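Local coordinates for Rv3651-like N-terminal domain-containing protein (Mycobacterium tuberculosis, PDB 4Q6U) that is of unknown function but probably acts as a sensor, with one GAF-like and two PAS-like domains in a single chain, at residues L15-G20 with K33-I38; K249-L254 with L300-H305. All blocks are in the same frame, centred on the assembly; numbering follows the deposited sequence.

Contact 1: L15-G20 with K33-I38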
# COMPACT_ATOMS: atom_id res chain seq x y z
N LEU B 15 -16.96 -8.06 -22.66
CA LEU B 15 -15.98 -7.19 -23.29
C LEU B 15 -14.69 -7.95 -23.54
O LEU B 15 -14.06 -8.46 -22.62
CB LEU B 15 -15.72 -5.95 -22.45
CG LEU B 15 -14.76 -4.91 -23.05
CD1 LEU B 15 -15.36 -4.24 -24.28
CD2 LEU B 15 -14.39 -3.86 -22.02
N VAL B 16 -14.31 -8.04 -24.81
CA VAL B 16 -13.14 -8.79 -25.22
C VAL B 16 -12.05 -7.87 -25.77
O VAL B 16 -12.29 -7.13 -26.71
CB VAL B 16 -13.52 -9.83 -26.30
CG1 VAL B 16 -12.27 -10.40 -26.95
CG2 VAL B 16 -14.37 -10.94 -25.68
N GLU B 17 -10.87 -7.93 -25.16
CA GLU B 17 -9.71 -7.19 -25.66
C GLU B 17 -9.09 -8.01 -26.79
O GLU B 17 -8.85 -9.21 -26.63
CB GLU B 17 -8.71 -6.94 -24.53
CG GLU B 17 -7.73 -5.78 -24.77
CD GLU B 17 -6.42 -6.24 -25.36
OE1 GLU B 17 -6.39 -7.33 -25.97
OE2 GLU B 17 -5.41 -5.53 -25.20
N THR B 18 -8.86 -7.37 -27.93
CA THR B 18 -8.44 -8.08 -29.13
C THR B 18 -7.10 -7.59 -29.68
O THR B 18 -6.88 -7.61 -30.89
CB THR B 18 -9.50 -7.95 -30.25
OG1 THR B 18 -9.79 -6.57 -30.49
CG2 THR B 18 -10.78 -8.68 -29.86
N LEU B 19 -6.20 -7.16 -28.80
CA LEU B 19 -4.90 -6.67 -29.26
C LEU B 19 -3.81 -7.73 -29.08
O LEU B 19 -2.68 -7.55 -29.55
CB LEU B 19 -4.53 -5.38 -28.52
CG LEU B 19 -5.31 -4.15 -28.98
CD1 LEU B 19 -5.08 -2.97 -28.05
CD2 LEU B 19 -4.95 -3.78 -30.41
N GLY B 20 -4.14 -8.83 -28.41
CA GLY B 20 -3.21 -9.93 -28.25
C GLY B 20 -3.35 -10.95 -29.37
O GLY B 20 -4.07 -10.72 -30.35
N LYS B 33 -12.56 -9.04 -15.57
CA LYS B 33 -11.90 -10.33 -15.75
C LYS B 33 -10.46 -10.10 -16.23
O LYS B 33 -10.20 -9.20 -17.03
CB LYS B 33 -12.66 -11.21 -16.76
CG LYS B 33 -14.15 -11.35 -16.47
CD LYS B 33 -14.40 -12.09 -15.16
CE LYS B 33 -15.88 -12.20 -14.87
NZ LYS B 33 -16.14 -12.88 -13.55
N LYS B 34 -9.53 -10.93 -15.76
CA LYS B 34 -8.10 -10.70 -16.01
C LYS B 34 -7.58 -11.27 -17.33
O LYS B 34 -6.84 -12.26 -17.33
CB LYS B 34 -7.28 -11.28 -14.85
N LEU B 35 -7.95 -10.63 -18.43
CA LEU B 35 -7.52 -11.00 -19.78
C LEU B 35 -7.55 -12.50 -20.02
O LEU B 35 -6.58 -13.07 -20.51
CB LEU B 35 -6.10 -10.48 -20.05
CG LEU B 35 -5.94 -9.10 -20.70
CD1 LEU B 35 -4.48 -8.72 -20.77
CD2 LEU B 35 -6.55 -9.07 -22.10
N VAL B 36 -8.67 -13.13 -19.69
CA VAL B 36 -8.83 -14.56 -19.86
C VAL B 36 -9.12 -14.93 -21.31
O VAL B 36 -10.16 -14.55 -21.85
CB VAL B 36 -9.96 -15.12 -18.99
CG1 VAL B 36 -10.06 -16.63 -19.17
CG2 VAL B 36 -9.73 -14.75 -17.53
N PRO B 37 -8.19 -15.67 -21.95
CA PRO B 37 -8.36 -16.10 -23.34
C PRO B 37 -9.72 -16.73 -23.56
O PRO B 37 -10.16 -17.57 -22.76
CB PRO B 37 -7.23 -17.11 -23.54
CG PRO B 37 -6.17 -16.66 -22.59
CD PRO B 37 -6.92 -16.16 -21.38
N ILE B 38 -10.40 -16.31 -24.62
CA ILE B 38 -11.78 -16.68 -24.86
C ILE B 38 -11.96 -18.20 -24.85
O ILE B 38 -13.03 -18.70 -24.50
CB ILE B 38 -12.28 -16.08 -26.21
CG1 ILE B 38 -13.80 -16.05 -26.27
CG2 ILE B 38 -11.66 -16.80 -27.40
CD1 ILE B 38 -14.40 -14.94 -25.45

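Contact 2: K249-L254 with L300-H305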
# COMPACT_ATOMS: atom_id res chain seq x y z
N LYS B 249 13.96 11.48 -18.27
CA LYS B 249 14.60 11.63 -19.57
C LYS B 249 13.96 12.73 -20.42
O LYS B 249 14.65 13.50 -21.08
CB LYS B 249 14.58 10.30 -20.33
N THR B 250 12.63 12.81 -20.39
CA THR B 250 11.91 13.65 -21.34
C THR B 250 11.19 14.84 -20.70
O THR B 250 10.69 15.71 -21.41
CB THR B 250 10.86 12.81 -22.10
OG1 THR B 250 9.98 12.18 -21.16
CG2 THR B 250 11.55 11.73 -22.93
N TRP B 251 11.16 14.87 -19.36
CA TRP B 251 10.36 15.82 -18.58
C TRP B 251 8.85 15.68 -18.85
O TRP B 251 8.08 16.62 -18.65
CB TRP B 251 10.80 17.27 -18.83
CG TRP B 251 10.44 18.16 -17.67
CD1 TRP B 251 9.43 19.07 -17.62
CD2 TRP B 251 11.08 18.19 -16.38
NE1 TRP B 251 9.40 19.67 -16.38
CE2 TRP B 251 10.40 19.15 -15.61
CE3 TRP B 251 12.15 17.50 -15.82
CZ2 TRP B 251 10.77 19.45 -14.29
CZ3 TRP B 251 12.52 17.79 -14.51
CH2 TRP B 251 11.82 18.76 -13.76
N THR B 252 8.44 14.51 -19.31
CA THR B 252 7.02 14.24 -19.49
C THR B 252 6.33 14.21 -18.13
O THR B 252 6.81 13.57 -17.19
CB THR B 252 6.79 12.91 -20.22
OG1 THR B 252 7.36 12.98 -21.54
CG2 THR B 252 5.30 12.60 -20.33
N LEU B 253 5.22 14.93 -18.01
CA LEU B 253 4.48 14.95 -16.75
C LEU B 253 3.61 13.69 -16.62
O LEU B 253 2.85 13.36 -17.54
CB LEU B 253 3.62 16.21 -16.68
CG LEU B 253 2.78 16.44 -15.43
CD1 LEU B 253 3.66 16.63 -14.20
CD2 LEU B 253 1.89 17.65 -15.65
N LEU B 254 3.74 12.99 -15.50
CA LEU B 254 3.04 11.71 -15.32
C LEU B 254 1.83 11.81 -14.39
O LEU B 254 0.75 11.31 -14.71
CB LEU B 254 3.99 10.65 -14.77
CG LEU B 254 5.29 10.40 -15.53
CD1 LEU B 254 6.16 9.44 -14.73
CD2 LEU B 254 5.03 9.86 -16.94
N LEU B 300 14.05 26.47 -13.23
CA LEU B 300 13.90 26.18 -14.65
C LEU B 300 12.84 27.09 -15.27
O LEU B 300 11.84 27.42 -14.64
CB LEU B 300 13.51 24.71 -14.87
CG LEU B 300 14.42 23.65 -14.24
CD1 LEU B 300 13.83 22.27 -14.48
CD2 LEU B 300 15.83 23.73 -14.81
N ARG B 301 13.06 27.48 -16.52
CA ARG B 301 12.05 28.25 -17.21
C ARG B 301 11.10 27.29 -17.93
O ARG B 301 11.51 26.53 -18.80
CB ARG B 301 12.69 29.25 -18.18
CG ARG B 301 13.33 30.43 -17.47
CD ARG B 301 14.28 31.20 -18.39
NE ARG B 301 15.50 30.43 -18.63
CZ ARG B 301 16.50 30.84 -19.40
NH1 ARG B 301 16.45 32.02 -20.00
NH2 ARG B 301 17.57 30.07 -19.56
N LEU B 302 9.84 27.32 -17.51
CA LEU B 302 8.79 26.46 -18.07
C LEU B 302 7.82 27.32 -18.89
O LEU B 302 7.71 28.51 -18.65
CB LEU B 302 8.07 25.71 -16.95
CG LEU B 302 9.01 24.85 -16.10
CD1 LEU B 302 8.26 24.22 -14.94
CD2 LEU B 302 9.64 23.78 -16.97
N PRO B 303 7.10 26.70 -19.85
CA PRO B 303 6.18 27.45 -20.72
C PRO B 303 5.09 28.21 -19.97
O PRO B 303 4.40 27.62 -19.15
CB PRO B 303 5.55 26.36 -21.60
CG PRO B 303 6.47 25.20 -21.51
CD PRO B 303 7.08 25.26 -20.14
N GLY B 304 4.92 29.49 -20.26
CA GLY B 304 3.89 30.29 -19.61
C GLY B 304 2.51 30.28 -20.25
O GLY B 304 2.33 29.85 -21.40
N HIS B 305 1.53 30.75 -19.49
CA HIS B 305 0.17 30.95 -19.98
C HIS B 305 0.05 32.19 -20.88
O HIS B 305 -0.52 32.12 -21.98
CB HIS B 305 -0.80 31.07 -18.80
CG HIS B 305 -1.11 29.76 -18.15
ND1 HIS B 305 -0.54 29.37 -16.95
CD2 HIS B 305 -1.92 28.74 -18.52
CE1 HIS B 305 -1.00 28.18 -16.62
NE2 HIS B 305 -1.84 27.77 -17.56

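Contact 1: L15-G20 with K33-I38
V16 and E17, next to each other on strand 14-17, touch I38 and L35 with side chains that leave the strand on different faces. V16 CG2 meets I38 CD1 at 4.0 Å, and the two side chains cross at about a right angle. The torsion of V16 (chi1 167°) holds CG1 anti to the backbone N and sets CG2 beside that N. I38 opens helix 38-41, right after the N-cap residue P37, and reaches the valine with the end of its longer branch.

On the other face L35 brings CD2 to within 3.9 Å of E17 CB. Beyond CB the glutamate bends at chi2 (-94°), and the carboxylate turns to the backbone two residues on. E17 OE1 accepts a bond of 2.8 Å from L19 N, which comes from above the carboxylate plane. E17 OE2 forms a salt bridge with R194 of strand 186-198, so both oxygens of this buried acid are satisfied.

No hydrogen bond joins the two segments. L35 and V36 form a G1 beta bulge opposite V25. In the GAF-like N-terminal domain, E17-L35 thus spans strand 24-28 of the antiparallel sheet, and V16-I38 ties that sheet to the helix start.

Contact 2: K249-L254 with L300-H305
W251 holds CG anti to its backbone N (chi1 -156°), and this swings the indole out toward strand 296-303. L300 and L302 share another setting, with CG anti to the carbonyl carbon (chi1 -54° and -58°). Being two apart on the strand, they send their side chains to the same face. Both point at the tryptophan.

The indole spans the two leucines. L300 CD1 comes obliquely to the six-membered ring, 4.1 Å from W251 CH2 and 4.2 Å from W251 CZ2. L302 CD2 comes to the five-membered ring, 4.2 Å from W251 NE1, and its approach is oblique too. The leucine side chains are turned differently against the indole: L302 crosses at about a right angle, L300 at a slant. The contact is van der Waals packing, and no hydrogen bond links the segments.

The backbone of W251 has positive phi, in the turn leading toward strand 253-256. On each side of it in sequence stands a threonine, and T250 OG1 and T252 OG1 share a hydrogen bond of 2.8 Å. V314 of strand 309-320 touches both W251 and L300.

Strands 253-256 and 296-303 are the two outermost strands of a sheet ordered 2-1-5-4-3. The tryptophan thus packs over one face of the antiparallel five-stranded sheet typical of a PAS fold, here the C-terminal domain.

Overall arrangement
Contacts 1 and 2 belong to different domains and do not touch. Their centres are 36 Å apart, on opposite sides of the centre of the chain, and their nearest atoms are about 20 Å apart. They follow each other in series along the chain. Contact 1 links strand 14-17 to the end of strand 31-37 and the helix start after it, across strand 24-28. Contact 2 brings a turn residue beside one edge strand of the C-terminal PAS-like sheet onto the other edge strand. Contact 1 lies at the border with the middle domain, whose strands 186-198 and 206-215 meet residues 15-20. At contact 2 it is L254, at the segment's end and away from the tryptophan, that packs on helix 157-165.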